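Local structure of lovastatin nonaketide synthase mokA (Monascus pilosus, 6AD3) at residues A304-D309 / A498-Y503; F314-R319 / M328-A333; A334-L339 / G387-A392; L352-R357 / E399-A404. The protein carries out, as an iterative multidomain polyketide synthase represented here by its condensation domain, nine-step assembly of the nonaketide precursor of monacolin K (lovastatin). The protein carries 1 engineered substitution. All blocks are in the same frame, centred on the assembly; numbering follows the deposited sequence.

Contact 1 (A304-D309 / A498-Y503)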
loop_
_atom_site.group_PDB
_atom_site.type_symbol
_atom_site.label_atom_id
_atom_site.label_comp_id
_atom_site.label_asym_id
_atom_site.label_seq_id
_atom_site.Cartn_x
_atom_site.Cartn_y
_atom_site.Cartn_z
ATOM N N ALA A 304 -0.140 -6.117 14.288
ATOM C CA ALA A 304 -0.861 -7.327 14.646
ATOM C C ALA A 304 -1.794 -7.686 13.498
ATOM O O ALA A 304 -2.270 -6.812 12.757
ATOM C CB ALA A 304 -1.635 -7.113 15.945
ATOM N N ILE A 305 -2.021 -8.975 13.328
ATOM C CA ILE A 305 -2.797 -9.482 12.206
ATOM C C ILE A 305 -3.840 -10.460 12.710
ATOM O O ILE A 305 -3.550 -11.265 13.601
ATOM C CB ILE A 305 -1.893 -10.268 11.219
ATOM C CG1 ILE A 305 -0.933 -9.336 10.513
ATOM C CG2 ILE A 305 -2.706 -10.954 10.163
ATOM C CD1 ILE A 305 0.118 -10.059 9.699
ATOM N N ALA A 306 -5.046 -10.373 12.161
ATOM C CA ALA A 306 -6.120 -11.368 12.475
ATOM C C ALA A 306 -7.038 -11.621 11.302
ATOM O O ALA A 306 -7.254 -10.761 10.469
ATOM C CB ALA A 306 -6.931 -10.913 13.654
ATOM N N ARG A 307 -7.590 -12.830 11.256
ATOM C CA ARG A 307 -8.678 -13.168 10.362
ATOM C C ARG A 307 -9.984 -12.833 10.998
ATOM O O ARG A 307 -10.229 -13.185 12.165
ATOM C CB ARG A 307 -8.713 -14.672 10.148
ATOM C CG ARG A 307 -7.670 -15.152 9.267
ATOM C CD ARG A 307 -8.140 -15.235 7.845
ATOM N NE ARG A 307 -7.007 -15.740 7.133
ATOM C CZ ARG A 307 -6.639 -15.387 5.928
ATOM N NH1 ARG A 307 -7.474 -14.778 5.118
ATOM N NH2 ARG A 307 -5.508 -15.866 5.463
ATOM N N LEU A 308 -10.885 -12.303 10.197
ATOM C CA LEU A 308 -12.208 -11.955 10.676
ATOM C C LEU A 308 -13.085 -13.200 10.600
ATOM O O LEU A 308 -12.987 -13.968 9.644
ATOM C CB LEU A 308 -12.798 -10.850 9.818
ATOM C CG LEU A 308 -14.123 -10.281 10.262
ATOM C CD1 LEU A 308 -14.021 -9.553 11.599
ATOM C CD2 LEU A 308 -14.680 -9.357 9.181
ATOM N N ASP A 309 -13.872 -13.407 11.660
ATOM C CA ASP A 309 -14.916 -14.439 11.715
ATOM C C ASP A 309 -15.769 -14.421 10.448
ATOM O O ASP A 309 -16.273 -13.376 10.061
ATOM C CB ASP A 309 -15.795 -14.165 12.938
ATOM C CG ASP A 309 -16.937 -15.162 13.076
ATOM O OD1 ASP A 309 -16.737 -16.203 13.700
ATOM O OD2 ASP A 309 -18.047 -14.836 12.681
ATOM N N ALA A 498 -4.586 -4.576 20.635
ATOM C CA ALA A 498 -5.683 -3.961 21.357
ATOM C C ALA A 498 -6.618 -3.179 20.392
ATOM O O ALA A 498 -7.827 -3.324 20.431
ATOM C CB ALA A 498 -5.154 -3.049 22.464
ATOM N N PHE A 499 -6.038 -2.458 19.441
ATOM C CA PHE A 499 -6.829 -1.791 18.411
ATOM C C PHE A 499 -7.576 -2.760 17.528
ATOM O O PHE A 499 -8.764 -2.606 17.270
ATOM C CB PHE A 499 -5.942 -0.889 17.547
ATOM C CG PHE A 499 -6.708 -0.063 16.565
ATOM C CD1 PHE A 499 -7.063 -0.573 15.334
ATOM C CD2 PHE A 499 -7.059 1.235 16.853
ATOM C CE1 PHE A 499 -7.780 0.193 14.424
ATOM C CE2 PHE A 499 -7.756 2.007 15.933
ATOM C CZ PHE A 499 -8.144 1.466 14.722
ATOM N N LEU A 500 -6.890 -3.798 17.101
ATOM C CA LEU A 500 -7.485 -4.793 16.229
ATOM C C LEU A 500 -8.643 -5.511 16.916
ATOM O O LEU A 500 -9.712 -5.721 16.302
ATOM C CB LEU A 500 -6.390 -5.767 15.787
ATOM C CG LEU A 500 -6.647 -6.957 14.915
ATOM C CD1 LEU A 500 -7.362 -6.539 13.656
ATOM C CD2 LEU A 500 -5.320 -7.618 14.602
ATOM N N GLU A 501 -8.493 -5.798 18.208
ATOM C CA GLU A 501 -9.558 -6.442 18.960
ATOM C C GLU A 501 -10.764 -5.523 19.051
ATOM O O GLU A 501 -11.895 -5.977 18.960
ATOM C CB GLU A 501 -9.079 -6.835 20.359
ATOM C CG GLU A 501 -8.157 -8.059 20.344
ATOM C CD GLU A 501 -7.567 -8.404 21.705
ATOM O OE1 GLU A 501 -6.952 -9.495 21.790
ATOM O OE2 GLU A 501 -7.517 -7.520 22.623
ATOM N N SER A 502 -10.521 -4.254 19.371
ATOM C CA SER A 502 -11.613 -3.256 19.434
ATOM C C SER A 502 -12.320 -3.057 18.100
ATOM O O SER A 502 -13.538 -2.892 18.038
ATOM C CB SER A 502 -11.105 -1.920 19.971
ATOM O OG SER A 502 -10.778 -2.051 21.339
ATOM N N TYR A 503 -11.552 -3.137 17.016
ATOM C CA TYR A 503 -12.096 -2.986 15.687
ATOM C C TYR A 503 -12.968 -4.181 15.320
ATOM O O TYR A 503 -14.096 -4.017 14.827
ATOM C CB TYR A 503 -10.943 -2.803 14.691
ATOM C CG TYR A 503 -11.402 -2.584 13.267
ATOM C CD1 TYR A 503 -12.207 -1.494 12.926
ATOM C CD2 TYR A 503 -11.012 -3.445 12.264
ATOM C CE1 TYR A 503 -12.640 -1.292 11.624
ATOM C CE2 TYR A 503 -11.471 -3.278 10.957
ATOM C CZ TYR A 503 -12.259 -2.178 10.642
ATOM O OH TYR A 503 -12.726 -2.021 9.356
#
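Strand 304-307 and helix 498-503 run in nearly the same N-to-C direction, their axes 27° apart and 8.7 Å distant at closest approach, with Ala304 and Leu500 facing each other across the gap. One side chain from the helix bridges that spacing. Leu500 holds CG anti to its backbone N (chi1 178°), which sends the branch out to the strand, and its CD2 methyl does most of the touching. This methyl lies 4.0 Å from Ala304 CB and 3.8 Å from Ala306 CB. The two alanines alternate with Ile305, whose CB leaves the backbone away from the helix, so only the alanine methyls stand between the leucine and the strand backbone, and CD2 can come down onto it: CD2 is 3.7 Å from Ala306 N and also 3.7 Å from Ala304 O. Van der Waals contact alone joins the segments here; the backbone polar groups of Ala304 and Ala306 bond to Val484 and Leu482 of the adjacent strand 481-487. Strand 301-307 is an outermost strand of the six-stranded mixed sheet in the C-terminal lobe of this condensation domain. Helix 495-512 lies along one face of that sheet: Ile504 continues the packing onto Ala306 and Leu308, Phe499 touches Val484, and both Phe499 and Tyr503 reach Leu338 on helix 327-343, while Ile305 leans on Leu481 and Thr483.

Contact 2 (F314-R319 / M328-A333)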
loop_
_atom_site.group_PDB
_atom_site.type_symbol
_atom_site.label_atom_id
_atom_site.label_comp_id
_atom_site.label_asym_id
_atom_site.label_seq_id
_atom_site.Cartn_x
_atom_site.Cartn_y
_atom_site.Cartn_z
ATOM N N PHE A 314 -19.982 -12.197 6.670
ATOM C CA PHE A 314 -21.282 -12.429 6.027
ATOM C C PHE A 314 -22.272 -11.329 6.369
ATOM O O PHE A 314 -22.955 -10.798 5.473
ATOM C CB PHE A 314 -21.823 -13.812 6.414
ATOM C CG PHE A 314 -23.257 -14.052 5.981
ATOM C CD1 PHE A 314 -23.538 -14.429 4.679
ATOM C CD2 PHE A 314 -24.288 -13.802 6.839
ATOM C CE1 PHE A 314 -24.844 -14.617 4.272
ATOM C CE2 PHE A 314 -25.602 -14.015 6.454
ATOM C CZ PHE A 314 -25.873 -14.439 5.173
ATOM N N ARG A 315 -22.403 -10.982 7.654
ATOM C CA ARG A 315 -23.314 -9.926 8.055
ATOM C C ARG A 315 -22.923 -8.595 7.430
ATOM O O ARG A 315 -23.776 -7.793 7.061
ATOM C CB ARG A 315 -23.357 -9.785 9.581
ATOM C CG ARG A 315 -24.026 -10.964 10.260
ATOM C CD ARG A 315 -24.322 -10.721 11.728
ATOM N NE ARG A 315 -24.693 -12.003 12.322
ATOM C CZ ARG A 315 -23.843 -12.793 12.962
ATOM N NH1 ARG A 315 -22.699 -12.280 13.423
ATOM N NH2 ARG A 315 -24.216 -14.034 13.303
ATOM N N ILE A 316 -21.637 -8.345 7.341
ATOM C CA ILE A 316 -21.196 -7.132 6.709
ATOM C C ILE A 316 -21.589 -7.093 5.218
ATOM O O ILE A 316 -22.073 -6.082 4.730
ATOM C CB ILE A 316 -19.688 -6.934 6.919
ATOM C CG1 ILE A 316 -19.434 -6.582 8.388
ATOM C CG2 ILE A 316 -19.159 -5.810 6.012
ATOM C CD1 ILE A 316 -17.945 -6.596 8.754
ATOM N N ARG A 317 -21.463 -8.200 4.512
ATOM C CA ARG A 317 -21.892 -8.213 3.109
ATOM C C ARG A 317 -23.380 -7.968 3.006
ATOM O O ARG A 317 -23.825 -7.193 2.165
ATOM C CB ARG A 317 -21.525 -9.529 2.417
ATOM C CG ARG A 317 -20.024 -9.736 2.274
ATOM C CD ARG A 317 -19.684 -10.874 1.307
ATOM N NE ARG A 317 -20.294 -12.139 1.686
ATOM C CZ ARG A 317 -19.781 -12.973 2.584
ATOM N NH1 ARG A 317 -18.626 -12.695 3.154
ATOM N NH2 ARG A 317 -20.404 -14.109 2.864
ATOM N N GLU A 318 -24.151 -8.588 3.897
ATOM C CA GLU A 318 -25.630 -8.447 3.854
ATOM C C GLU A 318 -26.062 -7.022 4.119
ATOM O O GLU A 318 -26.888 -6.470 3.393
ATOM C CB GLU A 318 -26.314 -9.399 4.850
ATOM C CG GLU A 318 -26.028 -10.848 4.542
ATOM C CD GLU A 318 -26.357 -11.209 3.094
ATOM O OE1 GLU A 318 -25.418 -11.312 2.246
ATOM O OE2 GLU A 318 -27.549 -11.256 2.788
ATOM N N ARG A 319 -25.591 -6.453 5.227
ATOM C CA ARG A 319 -26.022 -5.124 5.651
ATOM C C ARG A 319 -25.473 -4.025 4.682
ATOM O O ARG A 319 -26.160 -3.080 4.401
ATOM C CB ARG A 319 -25.604 -4.838 7.122
ATOM C CG ARG A 319 -26.114 -5.842 8.211
ATOM C CD ARG A 319 -27.507 -6.432 8.005
ATOM N NE ARG A 319 -28.583 -5.473 8.312
ATOM C CZ ARG A 319 -29.195 -5.358 9.485
ATOM N NH1 ARG A 319 -28.868 -6.132 10.535
ATOM N NH2 ARG A 319 -30.069 -4.381 9.645
ATOM N N MET A 328 -16.287 -2.668 1.586
ATOM C CA MET A 328 -15.187 -1.715 1.823
ATOM C C MET A 328 -15.651 -0.492 2.582
ATOM O O MET A 328 -15.024 -0.085 3.566
ATOM C CB MET A 328 -14.538 -1.257 0.523
ATOM C CG MET A 328 -13.300 -0.380 0.777
ATOM S SD MET A 328 -13.670 1.392 0.982
ATOM C CE MET A 328 -13.501 1.962 -0.709
ATOM N N GLN A 329 -16.799 0.044 2.190
ATOM C CA GLN A 329 -17.297 1.246 2.821
ATOM C C GLN A 329 -17.733 1.004 4.249
ATOM O O GLN A 329 -17.553 1.856 5.089
ATOM C CB GLN A 329 -18.418 1.842 2.016
ATOM C CG GLN A 329 -17.944 2.396 0.689
ATOM C CD GLN A 329 -19.039 2.425 -0.386
ATOM O OE1 GLN A 329 -20.164 1.966 -0.176
ATOM N NE2 GLN A 329 -18.647 2.812 -1.580
ATOM N N PHE A 330 -18.209 -0.206 4.527
ATOM C CA PHE A 330 -18.545 -0.616 5.905
ATOM C C PHE A 330 -17.269 -0.692 6.781
ATOM O O PHE A 330 -17.197 -0.101 7.889
ATOM C CB PHE A 330 -19.258 -1.998 5.877
ATOM C CG PHE A 330 -19.975 -2.359 7.181
ATOM C CD1 PHE A 330 -19.251 -2.630 8.353
ATOM C CD2 PHE A 330 -21.330 -2.536 7.203
ATOM C CE1 PHE A 330 -19.898 -3.037 9.506
ATOM C CE2 PHE A 330 -21.972 -2.893 8.354
ATOM C CZ PHE A 330 -21.274 -3.133 9.512
ATOM N N TYR A 331 -16.224 -1.328 6.257
ATOM C CA TYR A 331 -14.997 -1.447 7.005
ATOM C C TYR A 331 -14.409 -0.020 7.282
ATOM O O TYR A 331 -13.883 0.252 8.367
ATOM C CB TYR A 331 -14.006 -2.341 6.252
ATOM C CG TYR A 331 -14.396 -3.784 6.224
ATOM C CD1 TYR A 331 -14.368 -4.538 7.385
ATOM C CD2 TYR A 331 -14.751 -4.437 5.025
ATOM C CE1 TYR A 331 -14.788 -5.851 7.394
ATOM C CE2 TYR A 331 -15.131 -5.775 5.023
ATOM C CZ TYR A 331 -15.085 -6.493 6.220
ATOM O OH TYR A 331 -15.496 -7.821 6.305
ATOM N N LEU A 332 -14.500 0.864 6.284
ATOM C CA LEU A 332 -13.936 2.217 6.394
ATOM C C LEU A 332 -14.741 3.026 7.415
ATOM O O LEU A 332 -14.189 3.672 8.290
ATOM C CB LEU A 332 -13.976 2.900 5.037
ATOM C CG LEU A 332 -13.640 4.406 5.092
ATOM C CD1 LEU A 332 -12.236 4.651 5.605
ATOM C CD2 LEU A 332 -13.810 5.016 3.723
ATOM N N ALA A 333 -16.060 2.930 7.325
ATOM C CA ALA A 333 -16.910 3.627 8.249
ATOM C C ALA A 333 -16.672 3.191 9.688
ATOM O O ALA A 333 -16.635 4.017 10.572
ATOM C CB ALA A 333 -18.400 3.463 7.857
#
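Two aromatic rings of helix 328-333 receive Ile316, each through a face. Over Phe330 lies CG1 of Ile316, 4.0 Å from the ring centroid and 20° off the normal, the geometry of a CH-pi contact displaced toward the rim. The CG2 methyl of Ile316 sits over the same face near the CB end of the ring, 3.7 Å from Phe330 CG, and also stands over one face of Tyr331. The end of the isoleucine goes further: its CD1 approaches Tyr331 CE1 to 3.5 Å, the shortest separation between the segments, and lies 3.7 Å from Tyr331 OH. Ile316 is thus wedged between the two rings. Its chi1 of -71° sets CG2 anti to the backbone N and CG1 beside it, so that the two branches divide over the aromatic surfaces. Beyond CE2 of the Phe330 ring, coming obliquely, Arg319 adds a looser touch, CB to Phe330 CE2 at 4.3 Å, its guanidinium leading elsewhere. The helices are consecutive in the chain, 310-322 and 327-343, joined by a short connection and crossing at 108° with axes 9.8 Å apart; the second lies against the C-terminal-lobe sheet, where Tyr331 and Leu332 touch Phe437. On the outward side of the first helix, Glu318 CG lies over one face of the Phe314 ring, toward its rim, and Arg317 NH2 lies at that ring's edge, in its plane. The rings of Phe386 and Phe330 meet, and Ser511 of helix 495-512 packs on both Ile316 and Phe330.

Contact 3 (A334-L339 / G387-A392)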
loop_
_atom_site.group_PDB
_atom_site.type_symbol
_atom_site.label_atom_id
_atom_site.label_comp_id
_atom_site.label_asym_id
_atom_site.label_seq_id
_atom_site.Cartn_x
_atom_site.Cartn_y
_atom_site.Cartn_z
ATOM N N ALA A 334 -16.524 1.886 9.912
ATOM C CA ALA A 334 -16.297 1.362 11.214
ATOM C C ALA A 334 -14.902 1.782 11.748
ATOM O O ALA A 334 -14.734 2.090 12.929
ATOM C CB ALA A 334 -16.458 -0.152 11.188
ATOM N N TYR A 335 -13.924 1.840 10.858
ATOM C CA TYR A 335 -12.581 2.295 11.208
ATOM C C TYR A 335 -12.626 3.747 11.657
ATOM O O TYR A 335 -12.052 4.103 12.696
ATOM C CB TYR A 335 -11.666 2.121 10.002
ATOM C CG TYR A 335 -10.260 2.614 10.155
ATOM C CD1 TYR A 335 -9.427 2.075 11.094
ATOM C CD2 TYR A 335 -9.681 3.334 9.135
ATOM C CE1 TYR A 335 -8.069 2.390 11.103
ATOM C CE2 TYR A 335 -8.330 3.649 9.137
ATOM C CZ TYR A 335 -7.543 3.196 10.139
ATOM O OH TYR A 335 -6.178 3.502 10.128
ATOM N N HIS A 336 -13.338 4.582 10.896
ATOM C CA HIS A 336 -13.509 5.969 11.267
ATOM C C HIS A 336 -14.152 6.095 12.641
ATOM O O HIS A 336 -13.689 6.884 13.480
ATOM C CB HIS A 336 -14.356 6.703 10.232
ATOM C CG HIS A 336 -14.829 8.034 10.697
ATOM N ND1 HIS A 336 -16.100 8.230 11.205
ATOM C CD2 HIS A 336 -14.149 9.180 10.924
ATOM C CE1 HIS A 336 -16.194 9.459 11.678
ATOM N NE2 HIS A 336 -15.024 10.058 11.527
ATOM N N VAL A 337 -15.233 5.331 12.883
ATOM C CA VAL A 337 -15.911 5.403 14.187
ATOM C C VAL A 337 -15.001 5.020 15.352
ATOM O O VAL A 337 -14.941 5.717 16.348
ATOM C CB VAL A 337 -17.155 4.515 14.219
ATOM C CG1 VAL A 337 -17.729 4.436 15.625
ATOM C CG2 VAL A 337 -18.188 5.041 13.220
ATOM N N LEU A 338 -14.167 3.996 15.174
ATOM C CA LEU A 338 -13.281 3.592 16.217
ATOM C C LEU A 338 -12.204 4.653 16.466
ATOM O O LEU A 338 -11.867 4.965 17.611
ATOM C CB LEU A 338 -12.650 2.247 15.867
ATOM C CG LEU A 338 -11.694 1.710 16.916
ATOM C CD1 LEU A 338 -12.346 1.649 18.294
ATOM C CD2 LEU A 338 -11.201 0.337 16.498
ATOM N N LEU A 339 -11.670 5.232 15.394
ATOM C CA LEU A 339 -10.673 6.263 15.539
ATOM C C LEU A 339 -11.256 7.450 16.296
ATOM O O LEU A 339 -10.588 8.044 17.152
ATOM C CB LEU A 339 -10.145 6.706 14.194
ATOM C CG LEU A 339 -9.250 5.683 13.478
ATOM C CD1 LEU A 339 -9.030 6.100 12.029
ATOM C CD2 LEU A 339 -7.925 5.563 14.166
ATOM N N GLY A 387 -25.935 2.789 10.318
ATOM C CA GLY A 387 -26.500 2.698 8.987
ATOM C C GLY A 387 -26.454 4.018 8.252
ATOM O O GLY A 387 -26.179 4.058 7.049
ATOM N N GLU A 388 -26.837 5.088 8.939
ATOM C CA GLU A 388 -26.773 6.436 8.377
ATOM C C GLU A 388 -25.337 6.839 8.028
ATOM O O GLU A 388 -25.082 7.428 6.988
ATOM C CB GLU A 388 -27.385 7.447 9.359
ATOM C CG GLU A 388 -28.864 7.170 9.612
ATOM C CD GLU A 388 -29.480 8.043 10.706
ATOM O OE1 GLU A 388 -28.792 8.423 11.658
ATOM O OE2 GLU A 388 -30.714 8.196 10.680
ATOM N N HIS A 389 -24.412 6.475 8.897
ATOM C CA HIS A 389 -23.005 6.814 8.704
ATOM C C HIS A 389 -22.430 6.024 7.544
ATOM O O HIS A 389 -21.555 6.511 6.822
ATOM C CB HIS A 389 -22.255 6.506 9.959
ATOM C CG HIS A 389 -20.835 6.970 9.947
ATOM N ND1 HIS A 389 -20.484 8.277 9.683
ATOM C CD2 HIS A 389 -19.700 6.339 10.313
ATOM C CE1 HIS A 389 -19.196 8.440 9.936
ATOM N NE2 HIS A 389 -18.688 7.265 10.270
ATOM N N LEU A 390 -22.903 4.794 7.383
ATOM C CA LEU A 390 -22.485 3.956 6.269
ATOM C C LEU A 390 -22.891 4.577 4.951
ATOM O O LEU A 390 -22.098 4.670 3.990
ATOM C CB LEU A 390 -23.110 2.563 6.408
ATOM C CG LEU A 390 -22.867 1.587 5.271
ATOM C CD1 LEU A 390 -21.385 1.353 5.013
ATOM C CD2 LEU A 390 -23.554 0.265 5.562
ATOM N N VAL A 391 -24.130 5.040 4.872
ATOM C CA VAL A 391 -24.586 5.632 3.640
ATOM C C VAL A 391 -23.814 6.913 3.372
ATOM O O VAL A 391 -23.412 7.186 2.236
ATOM C CB VAL A 391 -26.113 5.884 3.702
ATOM C CG1 VAL A 391 -26.562 6.833 2.592
ATOM C CG2 VAL A 391 -26.843 4.551 3.591
ATOM N N ALA A 392 -23.587 7.708 4.409
ATOM C CA ALA A 392 -22.859 8.978 4.217
ATOM C C ALA A 392 -21.412 8.706 3.812
ATOM O O ALA A 392 -20.838 9.409 2.984
ATOM C CB ALA A 392 -22.908 9.828 5.465
#
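His336 and His389 are joined nitrogen to nitrogen: His336 ND1 and His389 NE2 are 2.9 Å apart, a hydrogen bond in which either could be the donor. At 137° it is distinctly bent. Each nitrogen lies at the edge of the other ring, near its plane, yet the planes are turned 43° from one another and the centroids are 4.9 Å apart, so the imidazoles meet rim to rim and do not stack. Beside them, Val337 CG2 comes to 3.5 Å from His389 CD2, approaching the ring obliquely. Both histidines hold CG anti to the backbone N (His336 chi1 167°), which projects each ring off its helix into the space between the helices. The helices, 327-343 and 386-401, belong to the C-terminal lobe, and the chain between them supplies strands 348-354 and 371-377, antiparallel neighbours in its mixed sheet. The next shell is largely aromatic: Phe377 stacks on His336, while Phe348 and Phe380 also meet its ring. The bond needs one of the two nitrogens to lack a proton, and the buried, aromatic surroundings would probably disfavour both rings being charged at once. Leu518, close to the C terminus, touches both Val337 and His389.

Contact 4 (L352-R357 / E399-A404)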
loop_
_atom_site.group_PDB
_atom_site.type_symbol
_atom_site.label_atom_id
_atom_site.label_comp_id
_atom_site.label_asym_id
_atom_site.label_seq_id
_atom_site.Cartn_x
_atom_site.Cartn_y
_atom_site.Cartn_z
ATOM N N LEU A 352 -7.265 7.090 2.113
ATOM C CA LEU A 352 -7.820 5.888 1.514
ATOM C C LEU A 352 -6.942 5.426 0.355
ATOM O O LEU A 352 -6.636 6.206 -0.563
ATOM C CB LEU A 352 -9.250 6.154 1.035
ATOM C CG LEU A 352 -9.926 5.050 0.208
ATOM C CD1 LEU A 352 -10.200 3.817 1.045
ATOM C CD2 LEU A 352 -11.229 5.533 -0.422
ATOM N N ALA A 353 -6.361 4.246 0.494
ATOM C CA ALA A 353 -5.524 3.727 -0.565
ATOM C C ALA A 353 -6.379 3.518 -1.809
ATOM O O ALA A 353 -7.572 3.138 -1.725
ATOM C CB ALA A 353 -4.870 2.381 -0.135
ATOM N N ASP A 354 -5.803 3.816 -2.980
ATOM C CA ASP A 354 -6.479 3.589 -4.233
ATOM C C ASP A 354 -5.437 3.171 -5.269
ATOM O O ASP A 354 -4.354 3.736 -5.303
ATOM C CB ASP A 354 -7.211 4.853 -4.702
ATOM C CG ASP A 354 -8.039 4.589 -5.933
ATOM O OD1 ASP A 354 -9.095 3.932 -5.795
ATOM O OD2 ASP A 354 -7.649 5.025 -7.014
ATOM N N THR A 355 -5.755 2.188 -6.092
ATOM C CA THR A 355 -4.802 1.720 -7.090
ATOM C C THR A 355 -4.442 2.756 -8.151
ATOM O O THR A 355 -3.375 2.658 -8.763
ATOM C CB THR A 355 -5.304 0.495 -7.854
ATOM O OG1 THR A 355 -6.495 0.847 -8.579
ATOM C CG2 THR A 355 -5.526 -0.697 -6.937
ATOM N N ASN A 356 -5.334 3.701 -8.398
ATOM C CA ASN A 356 -5.168 4.676 -9.478
ATOM C C ASN A 356 -4.999 3.978 -10.848
ATOM O O ASN A 356 -4.251 4.412 -11.677
ATOM C CB ASN A 356 -4.028 5.659 -9.195
ATOM C CG ASN A 356 -4.242 7.027 -9.846
ATOM O OD1 ASN A 356 -3.392 7.900 -9.758
ATOM N ND2 ASN A 356 -5.371 7.214 -10.481
ATOM N N ARG A 357 -5.691 2.868 -11.027
ATOM C CA ARG A 357 -5.735 2.191 -12.304
ATOM C C ARG A 357 -7.192 2.191 -12.750
ATOM O O ARG A 357 -8.023 1.582 -12.122
ATOM C CB ARG A 357 -5.215 0.772 -12.152
ATOM C CG ARG A 357 -3.737 0.690 -11.825
ATOM C CD ARG A 357 -3.368 -0.701 -11.374
ATOM N NE ARG A 357 -2.028 -0.851 -10.819
ATOM C CZ ARG A 357 -1.012 -1.406 -11.469
ATOM N NH1 ARG A 357 -1.169 -1.823 -12.704
ATOM N NH2 ARG A 357 0.164 -1.544 -10.888
ATOM N N GLU A 399 -17.772 10.359 -4.061
ATOM C CA GLU A 399 -17.358 11.699 -4.465
ATOM C C GLU A 399 -15.830 11.776 -4.603
ATOM O O GLU A 399 -15.314 12.324 -5.560
ATOM C CB GLU A 399 -17.867 12.719 -3.469
ATOM C CG GLU A 399 -17.729 14.151 -3.926
ATOM C CD GLU A 399 -18.245 15.112 -2.877
ATOM O OE1 GLU A 399 -17.482 15.452 -1.949
ATOM O OE2 GLU A 399 -19.432 15.447 -2.938
ATOM N N ALA A 400 -15.115 11.216 -3.641
ATOM C CA ALA A 400 -13.662 11.156 -3.716
ATOM C C ALA A 400 -13.215 10.490 -5.022
ATOM O O ALA A 400 -12.247 10.910 -5.613
ATOM C CB ALA A 400 -13.082 10.430 -2.518
ATOM N N MET A 401 -13.915 9.435 -5.438
ATOM C CA MET A 401 -13.498 8.634 -6.584
ATOM C C MET A 401 -13.712 9.372 -7.905
ATOM O O MET A 401 -13.014 9.100 -8.894
ATOM C CB MET A 401 -14.240 7.289 -6.605
ATOM C CG MET A 401 -13.818 6.354 -5.493
ATOM S SD MET A 401 -12.043 6.053 -5.456
ATOM C CE MET A 401 -11.810 5.182 -6.981
ATOM N N GLN A 402 -14.492 10.438 -7.876
ATOM C CA GLN A 402 -14.561 11.328 -9.017
ATOM C C GLN A 402 -13.318 12.203 -9.180
ATOM O O GLN A 402 -13.207 12.942 -10.149
ATOM C CB GLN A 402 -15.816 12.195 -8.915
ATOM C CG GLN A 402 -17.087 11.381 -8.998
ATOM C CD GLN A 402 -18.305 12.207 -8.692
ATOM O OE1 GLN A 402 -18.214 13.237 -8.031
ATOM N NE2 GLN A 402 -19.456 11.770 -9.178
ATOM N N HIS A 403 -12.482 12.259 -8.146
ATOM C CA HIS A 403 -11.348 13.161 -8.152
ATOM C C HIS A 403 -10.130 12.369 -7.738
ATOM O O HIS A 403 -9.262 12.889 -7.072
ATOM C CB HIS A 403 -11.556 14.312 -7.152
ATOM C CG HIS A 403 -12.825 15.076 -7.376
ATOM N ND1 HIS A 403 -13.013 15.878 -8.476
ATOM C CD2 HIS A 403 -13.992 15.096 -6.694
ATOM C CE1 HIS A 403 -14.229 16.394 -8.444
ATOM N NE2 HIS A 403 -14.832 15.964 -7.353
ATOM N N ALA A 404 -10.070 11.119 -8.147
ATOM C CA ALA A 404 -9.037 10.210 -7.627
ATOM C C ALA A 404 -7.660 10.311 -8.317
ATOM O O ALA A 404 -6.733 9.665 -7.879
ATOM C CB ALA A 404 -9.517 8.770 -7.704
HETATM O O HOH W 1 -5.923 7.258 -7.143
#
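Asp354 and Met401 make the close part of this contact, one approaching from the strand and the other from the helix. Met401 bends at chi2 and chi3 (-55° and -66°), bringing its CE methyl to 3.2 Å from Asp354 OD1, with SD of Met401 at 3.6 Å from the same oxygen. The methyl is next to sulfur and probably slightly polarised, so the approach to a carboxylate oxygen is plausibly attractive. Met401 is exposed and Asp354 partly so, which puts this touch on the more open side. The spacing is wider around the buried Asn356 and Ala404: Asp354 OD2 stays 4.2 Å from Ala404 CB, and Asn356 ND2 is 3.8 Å from Ala404 O. A water spans the gap, donating to Asp354 OD2 at 2.8 Å and to Ala404 O at 2.6 Å. The carboxylate is steadied from within its own segment as well, since Asn356 N donates to Asp354 OD2 at 3.0 Å, closing an Asx turn; this N-H comes from 57° out of the carboxylate plane. Thr355 OG1 and Arg357 N form an overlapping ST turn where the strand ends, and Arg357 salt-bridges Asp212, by sequence the aspartate of the HHxxxDG-type motif, as in other condensation domains. Strand 348-354 lies between strands 435-440 and 371-377 of the mixed sheet, and helix 386-401 arrives over the latter, Ala400 resting on Leu375 and Met401 on Leu373.

From the N terminus, 304-309 leaves the edge strand of the C-terminal-lobe sheet and opens the longest loop, closed when 498-503 returns on helix 495-512; the other three contacts fall within it. Contact 2 closes first, over a short connection between helices 310-322 and 327-343. Contacts 3 and 4 then cross, their segments alternating as 334-339, 352-357, 387-392 and 399-404, which ties helix 327-343 and strand 348-354 to opposite ends of helix 386-401. Contacts 1 and 2 join through the hydrogen bond of Tyr503 OH to Tyr331 O, 2.7 Å; helix 495-512 also packs on contact 3 through Phe499 and Tyr503; contacts 2 and 3 share helix 327-343, while contacts 1 and 4 reach the same sheet without touching.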